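Local coordinates for protein inactive Zymogen C11 Protease (PDB 6MZO) that is an inactive zymogen of a clostripain-like (family C11) cysteine protease, whose activated form probably cleaves peptide bonds, at residues Ile158-Ala162 with Asn191-Tyr195; Met165-Glu169 with Gly330-Tyr334; Pro185-Leu189 with Ala311-Tyr315; Ala213-Tyr217 with Tyr304-Thr308; Thr226-Met230 with Val325-Leu331. Residues are numbered along the deposited sequence.

Interaction 1: residues Ile158-Ala162 with Asn191-Tyr195; sequences ILFDA and NGFPY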
# COMPACT_ATOMS: atom_id res chain seq x y z
N ILE A 158 6.99 0.84 4.55
CA ILE A 158 6.56 1.32 3.24
C ILE A 158 5.11 1.70 3.41
O ILE A 158 4.31 0.87 3.94
CB ILE A 158 6.68 0.27 2.09
CG1 ILE A 158 8.15 -0.12 1.87
CG2 ILE A 158 6.03 0.84 0.81
CD1 ILE A 158 8.33 -1.43 0.96
N LEU A 159 4.78 2.93 3.04
CA LEU A 159 3.39 3.43 3.08
C LEU A 159 2.88 3.42 1.65
O LEU A 159 3.41 4.14 0.80
CB LEU A 159 3.38 4.84 3.68
CG LEU A 159 2.02 5.51 3.94
CD1 LEU A 159 2.27 6.87 4.68
CD2 LEU A 159 1.25 5.83 2.72
N PHE A 160 1.89 2.56 1.39
CA PHE A 160 1.30 2.52 0.03
C PHE A 160 0.12 3.46 -0.03
O PHE A 160 -0.96 3.14 0.50
CB PHE A 160 0.86 1.09 -0.30
CG PHE A 160 1.99 0.13 -0.56
CD1 PHE A 160 2.74 0.24 -1.73
CD2 PHE A 160 2.25 -0.91 0.34
CE1 PHE A 160 3.76 -0.65 -1.98
CE2 PHE A 160 3.30 -1.83 0.05
CZ PHE A 160 4.02 -1.67 -1.11
N ASP A 161 0.28 4.62 -0.64
CA ASP A 161 -0.84 5.52 -0.82
C ASP A 161 -1.42 5.17 -2.18
O ASP A 161 -1.11 5.79 -3.20
CB ASP A 161 -0.36 7.01 -0.67
CG ASP A 161 -1.55 7.97 -0.60
OD1 ASP A 161 -2.68 7.63 -1.05
OD2 ASP A 161 -1.35 9.11 -0.22
N ALA A 162 -2.27 4.12 -2.16
CA ALA A 162 -2.63 3.40 -3.39
C ALA A 162 -3.84 2.54 -3.02
O ALA A 162 -4.13 2.36 -1.85
CB ALA A 162 -1.47 2.52 -3.90
N ASN A 191 -7.14 12.89 -2.57
CA ASN A 191 -5.75 13.18 -2.32
C ASN A 191 -5.03 11.91 -1.89
O ASN A 191 -3.94 11.60 -2.41
CB ASN A 191 -5.62 14.26 -1.25
CG ASN A 191 -6.74 14.21 -0.24
OD1 ASN A 191 -7.76 13.55 -0.47
ND2 ASN A 191 -6.57 14.91 0.87
N GLY A 192 -5.63 11.12 -1.01
CA GLY A 192 -4.84 10.07 -0.41
C GLY A 192 -4.63 10.30 1.11
O GLY A 192 -5.60 10.72 1.79
N PHE A 193 -3.43 9.98 1.62
CA PHE A 193 -3.19 10.09 3.06
C PHE A 193 -3.20 11.55 3.54
O PHE A 193 -2.98 12.51 2.76
CB PHE A 193 -1.85 9.44 3.46
CG PHE A 193 -1.93 7.99 3.71
CD1 PHE A 193 -2.31 7.13 2.71
CD2 PHE A 193 -1.64 7.49 5.00
CE1 PHE A 193 -2.36 5.71 2.97
CE2 PHE A 193 -1.71 6.13 5.27
CZ PHE A 193 -2.04 5.24 4.25
N PRO A 194 -3.46 11.75 4.84
CA PRO A 194 -3.51 13.12 5.39
C PRO A 194 -2.10 13.57 5.75
O PRO A 194 -1.69 13.56 6.93
CB PRO A 194 -4.41 12.96 6.63
CG PRO A 194 -4.09 11.53 7.13
CD PRO A 194 -4.02 10.74 5.77
N TYR A 195 -1.34 13.89 4.71
CA TYR A 195 0.07 14.19 4.96
C TYR A 195 0.16 15.32 5.93
O TYR A 195 1.15 15.44 6.69
CB TYR A 195 0.84 14.54 3.64
CG TYR A 195 0.93 13.29 2.78
CD1 TYR A 195 1.83 12.29 3.14
CD2 TYR A 195 0.04 13.05 1.76
CE1 TYR A 195 1.90 11.08 2.41
CE2 TYR A 195 0.08 11.84 1.01
CZ TYR A 195 1.02 10.85 1.38
OH TYR A 195 1.04 9.68 0.72
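Residues 158-162 lie on strand 155-162, extended and inside the mixed sheet, whereas 191-195 is irregular loop; the two come closest at D161 and G192, whose CA atoms are 6.1 Å apart. No backbone hydrogen bond joins them, so side chains do the work. Strand alternation turns L159 and D161 toward the loop and F160 away. The carboxylate of D161 takes two hydrogen bonds at one oxygen: F193 N to D161 OD2 is 2.9 Å and almost linear, and Y195 OH donates to D161 OD2 at 2.6 Å. An aspartate suits this buried place because it is short and accepts twice. In clan CD peptidases the catalytic cysteine follows the corresponding strand of the caspase-like fold, so this loop is probably held beside the active-site end of the sheet. D161 OD1 is hydrogen-bonded to H116 NE2. G192 must lack a side chain: its phi of 114° would jam a CB against the preceding carbonyl, and that CB would also clash with D161 OD2. L159 CD2 sits over the face of the F193 ring, 3.6 Å from the ring centroid and 10° off its normal, a CH-pi contact.

Interaction 2: residues Met165-Glu169 with Gly330-Tyr334; sequences MSCAE and GLSIY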
# COMPACT_ATOMS: atom_id res chain seq x y z
N MET A 165 -3.74 -2.19 -1.43
CA MET A 165 -2.43 -2.77 -1.18
C MET A 165 -2.35 -3.53 0.08
O MET A 165 -1.42 -4.30 0.29
CB MET A 165 -1.30 -1.67 -1.21
CG MET A 165 -1.17 -1.03 -2.59
SD MET A 165 -0.75 -2.15 -3.95
CE MET A 165 1.04 -2.35 -3.63
N SER A 166 -3.28 -3.29 1.02
CA SER A 166 -3.30 -4.13 2.23
C SER A 166 -3.98 -5.43 1.91
O SER A 166 -5.21 -5.59 2.13
CB SER A 166 -4.10 -3.45 3.38
OG SER A 166 -3.30 -2.39 3.90
N CYS A 167 -3.23 -6.37 1.40
CA CYS A 167 -3.70 -7.73 1.18
C CYS A 167 -2.58 -8.66 1.51
O CYS A 167 -1.43 -8.24 1.60
CB CYS A 167 -4.11 -7.96 -0.26
SG CYS A 167 -2.74 -7.66 -1.44
N ALA A 168 -2.91 -9.89 1.79
CA ALA A 168 -1.92 -10.84 2.22
C ALA A 168 -0.83 -10.93 1.22
O ALA A 168 0.37 -11.09 1.57
CB ALA A 168 -2.51 -12.19 2.46
N GLU A 169 -1.21 -10.94 -0.06
CA GLU A 169 -0.23 -11.18 -1.08
C GLU A 169 0.87 -10.12 -1.14
O GLU A 169 2.06 -10.46 -1.35
CB GLU A 169 -0.89 -11.24 -2.45
CG GLU A 169 -1.93 -12.39 -2.66
CD GLU A 169 -3.35 -12.00 -2.18
OE1 GLU A 169 -3.53 -11.02 -1.47
OE2 GLU A 169 -4.25 -12.77 -2.56
N GLY A 330 -8.82 -6.21 7.95
CA GLY A 330 -7.68 -5.32 7.66
C GLY A 330 -6.86 -5.84 6.49
O GLY A 330 -5.96 -5.18 6.05
N LEU A 331 -7.20 -7.04 5.95
CA LEU A 331 -6.48 -7.54 4.76
C LEU A 331 -7.51 -8.03 3.73
O LEU A 331 -8.46 -8.67 4.09
CB LEU A 331 -5.53 -8.72 5.06
CG LEU A 331 -4.23 -8.27 5.80
CD1 LEU A 331 -3.46 -9.55 6.18
CD2 LEU A 331 -3.42 -7.45 4.88
N SER A 332 -7.25 -7.68 2.47
CA SER A 332 -7.98 -8.28 1.36
C SER A 332 -7.21 -9.53 0.91
O SER A 332 -6.00 -9.72 1.26
CB SER A 332 -8.08 -7.28 0.19
OG SER A 332 -8.88 -6.17 0.61
N ILE A 333 -7.87 -10.33 0.05
CA ILE A 333 -7.30 -11.55 -0.46
C ILE A 333 -7.91 -11.80 -1.84
O ILE A 333 -9.12 -11.48 -2.08
CB ILE A 333 -7.53 -12.74 0.46
CG1 ILE A 333 -6.59 -13.87 0.15
CG2 ILE A 333 -9.03 -13.26 0.40
CD1 ILE A 333 -5.06 -13.58 0.56
N TYR A 334 -7.11 -12.34 -2.76
CA TYR A 334 -7.70 -12.86 -4.03
C TYR A 334 -8.52 -14.11 -3.74
O TYR A 334 -8.07 -15.00 -3.00
CB TYR A 334 -6.59 -13.22 -5.07
CG TYR A 334 -7.18 -13.75 -6.39
CD1 TYR A 334 -8.04 -12.95 -7.14
CD2 TYR A 334 -6.87 -15.05 -6.86
CE1 TYR A 334 -8.64 -13.43 -8.30
CE2 TYR A 334 -7.44 -15.52 -8.06
CZ TYR A 334 -8.31 -14.70 -8.75
OH TYR A 334 -8.86 -15.13 -9.94
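G330 opens the segment with a positive phi of 88°, at which a CB would jam against the carbonyl before it; its O lies 3.7 Å from S166 CB. L331 brings CD2 to 3.6 Å from C167 N, and its CA makes a CA-H...O contact of 3.5 Å with S166 O. At S332 the backbones form a single bridge of parallel type around C167: S332 N donates to S166 O (2.9 Å), and A168 N donates to S332 O (3.1 Å). C167 occupies the N-cap position of helix 168-173, its small thiol capping a backbone N farther on. S332 OG bonds to P185 O. I333 supplies apolar bulk, its CD1 3.5 Å from A168 CB, a fit that the small alanine permits. Y334 N donates to E169 OE2 at 2.9 Å; that oxygen also binds Y347, while the Y334 hydroxyl binds N344. F278 and W352 each touch A168 and I333, so helix 168-173 starts against helices 278-283 and 351-357 and the antiparallel strands 275-277 and 332-334.

Interaction 3: residues Pro185-Leu189 with Ala311-Tyr315; sequences PTEIL and AVYAY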
# COMPACT_ATOMS: atom_id res chain seq x y z
N PRO A 185 -6.94 -1.85 2.51
CA PRO A 185 -7.50 -2.99 1.74
C PRO A 185 -8.50 -2.58 0.72
O PRO A 185 -8.88 -3.45 -0.06
CB PRO A 185 -8.13 -3.88 2.79
CG PRO A 185 -8.43 -2.92 3.98
CD PRO A 185 -7.34 -1.85 3.95
N THR A 186 -8.96 -1.35 0.74
CA THR A 186 -9.98 -0.89 -0.23
C THR A 186 -9.43 0.25 -1.04
O THR A 186 -8.17 0.30 -1.15
CB THR A 186 -11.35 -0.53 0.44
OG1 THR A 186 -11.22 0.60 1.32
CG2 THR A 186 -11.80 -1.76 1.18
N GLU A 187 -10.25 1.12 -1.62
CA GLU A 187 -9.73 2.25 -2.41
C GLU A 187 -9.40 3.41 -1.50
O GLU A 187 -10.01 3.60 -0.44
CB GLU A 187 -10.73 2.65 -3.51
CG GLU A 187 -10.83 1.58 -4.52
CD GLU A 187 -11.61 1.98 -5.79
OE1 GLU A 187 -11.88 3.17 -6.00
OE2 GLU A 187 -11.90 1.06 -6.55
N ILE A 188 -8.35 4.15 -1.89
CA ILE A 188 -8.10 5.43 -1.32
C ILE A 188 -8.25 6.35 -2.48
O ILE A 188 -7.59 6.18 -3.51
CB ILE A 188 -6.71 5.59 -0.82
CG1 ILE A 188 -6.40 4.51 0.19
CG2 ILE A 188 -6.54 6.97 -0.23
CD1 ILE A 188 -4.91 4.54 0.71
N LEU A 189 -9.15 7.29 -2.34
CA LEU A 189 -9.36 8.14 -3.50
C LEU A 189 -8.82 9.53 -3.18
O LEU A 189 -7.94 9.71 -2.30
CB LEU A 189 -10.84 8.13 -3.92
CG LEU A 189 -11.46 6.77 -4.34
CD1 LEU A 189 -12.92 6.92 -4.75
CD2 LEU A 189 -10.67 6.05 -5.43
N ALA A 311 -17.13 1.73 2.74
CA ALA A 311 -15.93 1.91 1.92
C ALA A 311 -16.36 2.64 0.66
O ALA A 311 -17.48 2.40 0.13
CB ALA A 311 -15.26 0.56 1.58
N VAL A 312 -15.48 3.51 0.17
CA VAL A 312 -15.78 4.28 -1.02
C VAL A 312 -15.05 3.76 -2.28
O VAL A 312 -13.91 3.28 -2.22
CB VAL A 312 -15.45 5.77 -0.82
CG1 VAL A 312 -13.96 5.98 -0.66
CG2 VAL A 312 -16.09 6.57 -1.96
N TYR A 313 -15.74 3.79 -3.42
CA TYR A 313 -15.19 3.28 -4.68
C TYR A 313 -15.39 4.27 -5.81
O TYR A 313 -16.40 5.00 -5.86
CB TYR A 313 -15.83 1.93 -5.08
CG TYR A 313 -15.57 0.90 -4.01
CD1 TYR A 313 -14.39 0.16 -4.03
CD2 TYR A 313 -16.48 0.72 -2.95
CE1 TYR A 313 -14.11 -0.77 -3.04
CE2 TYR A 313 -16.19 -0.20 -1.93
CZ TYR A 313 -15.00 -0.92 -1.97
OH TYR A 313 -14.74 -1.84 -0.96
N ALA A 314 -14.47 4.26 -6.77
CA ALA A 314 -14.59 5.17 -7.93
C ALA A 314 -15.71 4.75 -8.88
O ALA A 314 -16.39 5.58 -9.49
CB ALA A 314 -13.29 5.24 -8.67
N TYR A 315 -15.89 3.45 -9.03
CA TYR A 315 -16.93 2.96 -9.92
C TYR A 315 -18.30 3.15 -9.30
O TYR A 315 -18.50 2.75 -8.18
CB TYR A 315 -16.72 1.47 -10.24
CG TYR A 315 -17.87 0.95 -11.09
CD1 TYR A 315 -17.85 1.11 -12.46
CD2 TYR A 315 -18.98 0.34 -10.51
CE1 TYR A 315 -18.91 0.68 -13.24
CE2 TYR A 315 -20.05 -0.10 -11.29
CZ TYR A 315 -20.00 0.07 -12.65
OH TYR A 315 -21.06 -0.35 -13.43
O HOH W 1 -12.38 2.72 0.06
O HOH W 2 -13.86 1.35 -8.18
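P185 O accepts a hydrogen bond from S332 OG, which fixes the start of the segment. T186 follows, with CG2 3.6 Å from Y313 OH; that hydroxyl is bonded to M265 O, and T186 OG1 is bonded to T226. Water 1 accepts a hydrogen bond from T186 OG1 (2.7 Å) and donates to E187 O (2.6 Å) and V312 O (2.8 Å), bridging two carbonyl oxygens, which as acceptors cannot bond each other. E187 is the main polar link: its long side chain carries OE1 to A314 N, a 2.9 Å hydrogen bond, and water 2 donates to E187 OE2 (2.6 Å) and accepts from Y315 N (3.0 Å). L189 ends the contact, packing loosely on V312 and A314 but with its CD1 3.8 Å from Y313 C and 3.7 Å from A314 N. Strand 310-313 pairs with strand 321-324 in a two-stranded antiparallel hairpin, here joined to a loop leaving the C-terminal end of strand 178-183 of the mixed sheet, the end that carries the active site in caspase-like clan CD peptidases.

Interaction 4: residues Ala213-Tyr217 with Tyr304-Thr308; sequences ATKFY and YKATT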
# COMPACT_ATOMS: atom_id res chain seq x y z
N ALA A 213 -1.39 5.38 10.85
CA ALA A 213 -2.68 4.77 10.49
C ALA A 213 -3.85 5.35 11.29
O ALA A 213 -4.94 5.57 10.75
CB ALA A 213 -2.56 3.29 10.68
N THR A 214 -3.59 5.66 12.56
CA THR A 214 -4.64 6.28 13.39
C THR A 214 -5.02 7.67 12.86
O THR A 214 -6.20 8.05 12.89
CB THR A 214 -4.30 6.37 14.89
OG1 THR A 214 -3.22 7.30 15.10
CG2 THR A 214 -3.89 5.02 15.39
N LYS A 215 -4.04 8.41 12.32
CA LYS A 215 -4.34 9.69 11.72
C LYS A 215 -5.13 9.58 10.44
O LYS A 215 -5.99 10.42 10.19
CB LYS A 215 -3.03 10.43 11.44
CG LYS A 215 -2.64 11.38 12.60
CD LYS A 215 -2.18 10.70 13.92
CE LYS A 215 -1.58 11.74 14.99
NZ LYS A 215 -0.52 12.51 14.29
N PHE A 216 -4.83 8.56 9.65
CA PHE A 216 -5.63 8.29 8.46
C PHE A 216 -7.12 8.04 8.83
O PHE A 216 -8.03 8.63 8.20
CB PHE A 216 -5.06 7.05 7.72
CG PHE A 216 -5.84 6.69 6.47
CD1 PHE A 216 -7.08 5.99 6.52
CD2 PHE A 216 -5.33 7.07 5.26
CE1 PHE A 216 -7.76 5.65 5.34
CE2 PHE A 216 -5.96 6.70 4.05
CZ PHE A 216 -7.20 6.01 4.09
N TYR A 217 -7.32 7.19 9.84
CA TYR A 217 -8.70 6.95 10.35
C TYR A 217 -9.34 8.21 10.90
O TYR A 217 -10.48 8.54 10.51
CB TYR A 217 -8.70 5.83 11.41
CG TYR A 217 -10.12 5.69 11.98
CD1 TYR A 217 -11.12 5.22 11.15
CD2 TYR A 217 -10.46 6.14 13.26
CE1 TYR A 217 -12.47 5.11 11.61
CE2 TYR A 217 -11.79 6.05 13.72
CZ TYR A 217 -12.77 5.55 12.88
OH TYR A 217 -14.05 5.46 13.36
N TYR A 304 -2.58 -3.00 13.60
CA TYR A 304 -3.57 -1.94 13.73
C TYR A 304 -4.46 -2.03 12.54
O TYR A 304 -3.97 -2.25 11.42
CB TYR A 304 -2.90 -0.56 13.81
CG TYR A 304 -3.94 0.55 13.88
CD1 TYR A 304 -4.48 0.96 15.09
CD2 TYR A 304 -4.44 1.11 12.70
CE1 TYR A 304 -5.43 1.95 15.12
CE2 TYR A 304 -5.41 2.12 12.69
CZ TYR A 304 -5.93 2.50 13.91
OH TYR A 304 -6.87 3.52 14.03
N LYS A 305 -5.78 -1.87 12.74
CA LYS A 305 -6.71 -1.75 11.62
C LYS A 305 -7.87 -0.87 12.03
O LYS A 305 -8.25 -0.77 13.22
CB LYS A 305 -7.21 -3.09 11.16
CG LYS A 305 -8.17 -3.77 12.20
CD LYS A 305 -8.79 -5.05 11.58
CE LYS A 305 -9.79 -5.63 12.59
NZ LYS A 305 -9.03 -6.08 13.74
N ALA A 306 -8.43 -0.15 11.07
CA ALA A 306 -9.59 0.65 11.35
C ALA A 306 -10.41 0.81 10.10
O ALA A 306 -9.89 0.87 8.99
CB ALA A 306 -9.20 2.02 11.92
N THR A 307 -11.74 0.90 10.30
CA THR A 307 -12.61 1.17 9.18
C THR A 307 -13.82 2.03 9.59
O THR A 307 -14.33 1.95 10.74
CB THR A 307 -13.16 -0.14 8.56
OG1 THR A 307 -13.99 0.17 7.45
CG2 THR A 307 -14.01 -0.95 9.64
N THR A 308 -14.30 2.81 8.63
CA THR A 308 -15.59 3.50 8.74
C THR A 308 -16.73 2.50 8.44
O THR A 308 -16.45 1.37 8.04
CB THR A 308 -15.63 4.69 7.73
OG1 THR A 308 -15.25 4.23 6.44
CG2 THR A 308 -14.63 5.82 8.15
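Helix 209-220 lies on one face of the mixed sheet, as in the alpha/beta/alpha sandwich (caspase-like fold) of clan CD peptidases, and here covers strand 302-307 at the sheet's outer edge. The two short segments run nearly parallel, 5° apart, with their axes 8.7 Å from each other. Apolar packing dominates. Alternation points Y304 and A306 toward the helix, while A213 and Y217, one helical turn apart, point back. A213 CB rests 3.5 Å from Y304 CD2, the alanine being small enough to admit the broad ring, and T214 CG2 lies 3.4 Å from Y304 CE1. Farther on the sizes reverse: the Y217 ring approaches the small A306, with Y217 CG 3.8 Å from A306 CB. No hydrogen bond crosses the contact; the hydroxyls of T214 and T308 have other partners, T214 OG1 bonding to G211 O, and T308 OG1 to K310 O and G225 N. The strand itself is bonded to strand 226-231 through Y304 and A306. At the strand's end Y217 CE1 stands 4.1 Å from T308 CG2 and 3.8 Å from T307 O.

Interaction 5: residues Thr226-Met230 with Val325-Leu331; sequences TISVM and VNKYSGL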
# COMPACT_ATOMS: atom_id res chain seq x y z
N THR A 226 -10.54 2.86 4.89
CA THR A 226 -10.10 1.67 5.60
C THR A 226 -8.60 1.72 5.66
O THR A 226 -7.98 2.12 4.63
CB THR A 226 -10.53 0.34 4.92
OG1 THR A 226 -9.89 0.22 3.63
CG2 THR A 226 -12.09 0.26 4.78
N ILE A 227 -7.99 1.32 6.79
CA ILE A 227 -6.52 1.37 6.90
C ILE A 227 -6.07 0.16 7.72
O ILE A 227 -6.84 -0.39 8.55
CB ILE A 227 -6.07 2.71 7.56
CG1 ILE A 227 -4.55 2.94 7.40
CG2 ILE A 227 -6.61 2.79 8.99
CD1 ILE A 227 -4.30 3.26 5.96
N SER A 228 -4.87 -0.31 7.45
CA SER A 228 -4.22 -1.32 8.29
C SER A 228 -2.74 -1.25 8.21
O SER A 228 -2.16 -0.63 7.28
CB SER A 228 -4.66 -2.72 7.90
OG SER A 228 -4.41 -2.98 6.52
N VAL A 229 -2.14 -1.80 9.26
CA VAL A 229 -0.70 -1.83 9.37
C VAL A 229 -0.23 -3.26 9.64
O VAL A 229 -0.71 -3.90 10.61
CB VAL A 229 -0.23 -0.99 10.57
CG1 VAL A 229 1.30 -1.03 10.64
CG2 VAL A 229 -0.62 0.44 10.44
N MET A 230 0.69 -3.75 8.83
CA MET A 230 1.14 -5.15 8.95
C MET A 230 2.57 -5.17 9.45
O MET A 230 3.43 -4.37 9.01
CB MET A 230 1.01 -5.90 7.60
CG MET A 230 -0.35 -6.51 7.32
SD MET A 230 -1.70 -5.33 7.35
CE MET A 230 -1.21 -4.31 5.94
N VAL A 325 -19.09 -1.99 5.00
CA VAL A 325 -18.02 -2.85 5.53
C VAL A 325 -18.62 -3.52 6.72
O VAL A 325 -18.67 -2.94 7.81
CB VAL A 325 -16.80 -2.04 5.93
CG1 VAL A 325 -15.75 -2.97 6.57
CG2 VAL A 325 -16.21 -1.43 4.66
N ASN A 326 -19.15 -4.73 6.49
CA ASN A 326 -19.79 -5.48 7.55
C ASN A 326 -18.82 -6.43 8.26
O ASN A 326 -19.04 -6.76 9.41
CB ASN A 326 -20.99 -6.30 7.02
CG ASN A 326 -22.09 -5.43 6.42
OD1 ASN A 326 -22.63 -5.74 5.35
ND2 ASN A 326 -22.43 -4.33 7.08
N LYS A 327 -17.74 -6.84 7.58
CA LYS A 327 -16.68 -7.70 8.15
C LYS A 327 -15.38 -7.06 7.78
O LYS A 327 -15.21 -6.68 6.63
CB LYS A 327 -16.70 -9.13 7.59
CG LYS A 327 -18.02 -9.87 8.08
CD LYS A 327 -18.07 -11.25 7.51
CE LYS A 327 -19.36 -11.95 8.00
NZ LYS A 327 -19.50 -13.28 7.31
N TYR A 328 -14.46 -6.91 8.73
CA TYR A 328 -13.24 -6.16 8.37
C TYR A 328 -12.05 -6.76 9.08
O TYR A 328 -11.89 -6.55 10.33
CB TYR A 328 -13.42 -4.68 8.77
CG TYR A 328 -12.22 -3.87 8.39
CD1 TYR A 328 -11.92 -3.69 7.08
CD2 TYR A 328 -11.38 -3.27 9.37
CE1 TYR A 328 -10.78 -2.99 6.67
CE2 TYR A 328 -10.23 -2.54 8.97
CZ TYR A 328 -9.96 -2.42 7.63
OH TYR A 328 -8.85 -1.75 7.20
N SER A 329 -11.19 -7.50 8.33
CA SER A 329 -10.00 -8.11 8.97
C SER A 329 -8.72 -7.26 8.79
O SER A 329 -7.68 -7.50 9.42
CB SER A 329 -9.82 -9.54 8.42
OG SER A 329 -9.40 -9.47 7.05
N GLY A 330 -8.82 -6.21 7.95
CA GLY A 330 -7.68 -5.32 7.66
C GLY A 330 -6.86 -5.84 6.49
O GLY A 330 -5.96 -5.18 6.05
N LEU A 331 -7.20 -7.04 5.95
CA LEU A 331 -6.48 -7.54 4.76
C LEU A 331 -7.51 -8.03 3.73
O LEU A 331 -8.46 -8.67 4.09
CB LEU A 331 -5.53 -8.72 5.06
CG LEU A 331 -4.23 -8.27 5.80
CD1 LEU A 331 -3.46 -9.55 6.18
CD2 LEU A 331 -3.42 -7.45 4.88
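Y328 extends its ring toward strand 226-231 so that the hydroxyl lies beside T226, with Y328 OH 3.5 Å from T226 CB, and donates a 2.8 Å hydrogen bond to I227 O, which sits near the plane of the ring at its edge. A tyrosine suits the place: it is long enough to span from the loop to the strand, with a ring to pack and a donor at its tip. Nearby, V325 CG2 comes only to 4.5 Å from T226 CG2, and T226 OG1 is bonded to S184 and T186. Strand 226-231 is an antiparallel member of the mixed sheet, set between strands 178-183 and 302-307. Its alternate residues I227 and V229 face helix 209-220, so T226, S228 and M230 are turned to the other face, which the loop 325-331 covers. There S228 OG donates to G330 O at 2.7 Å, and the same hydroxyl meets S166 OG. The closest CA atoms, those of S228 and G330, are 5.3 Å apart; a CB on G330 would come tightly to 3.4 Å from S228 CB, and the phi of 88° would also press it against the preceding carbonyl, so glycine is doubly suited. Farther along the strand, the flexible M230 places SD 3.7 Å from L331 CD2.

From the N terminus, interaction 1 closes the shortest loop, folding the segment after strand 178-183 back onto strand 155-162. Interaction 2 opens before that loop is finished, crosses it, and closes near the C terminus, joining the start of helix 168-173 to strand 332-334. Interaction 3 crosses interaction 1 but nests inside interaction 2, joining the loop after strand 178-183 to strand 310-313. Interaction 4, nested in both 2 and 3, brings helix 209-220 onto edge strand 302-307; interaction 5 crosses 3 and 4 and ends on G330 and L331, shared with interaction 2. Hydrogen-bonded strands 226-231 and 302-307 link 4 with 5, while F193 packs on F216 and I227, connecting interaction 1 to both.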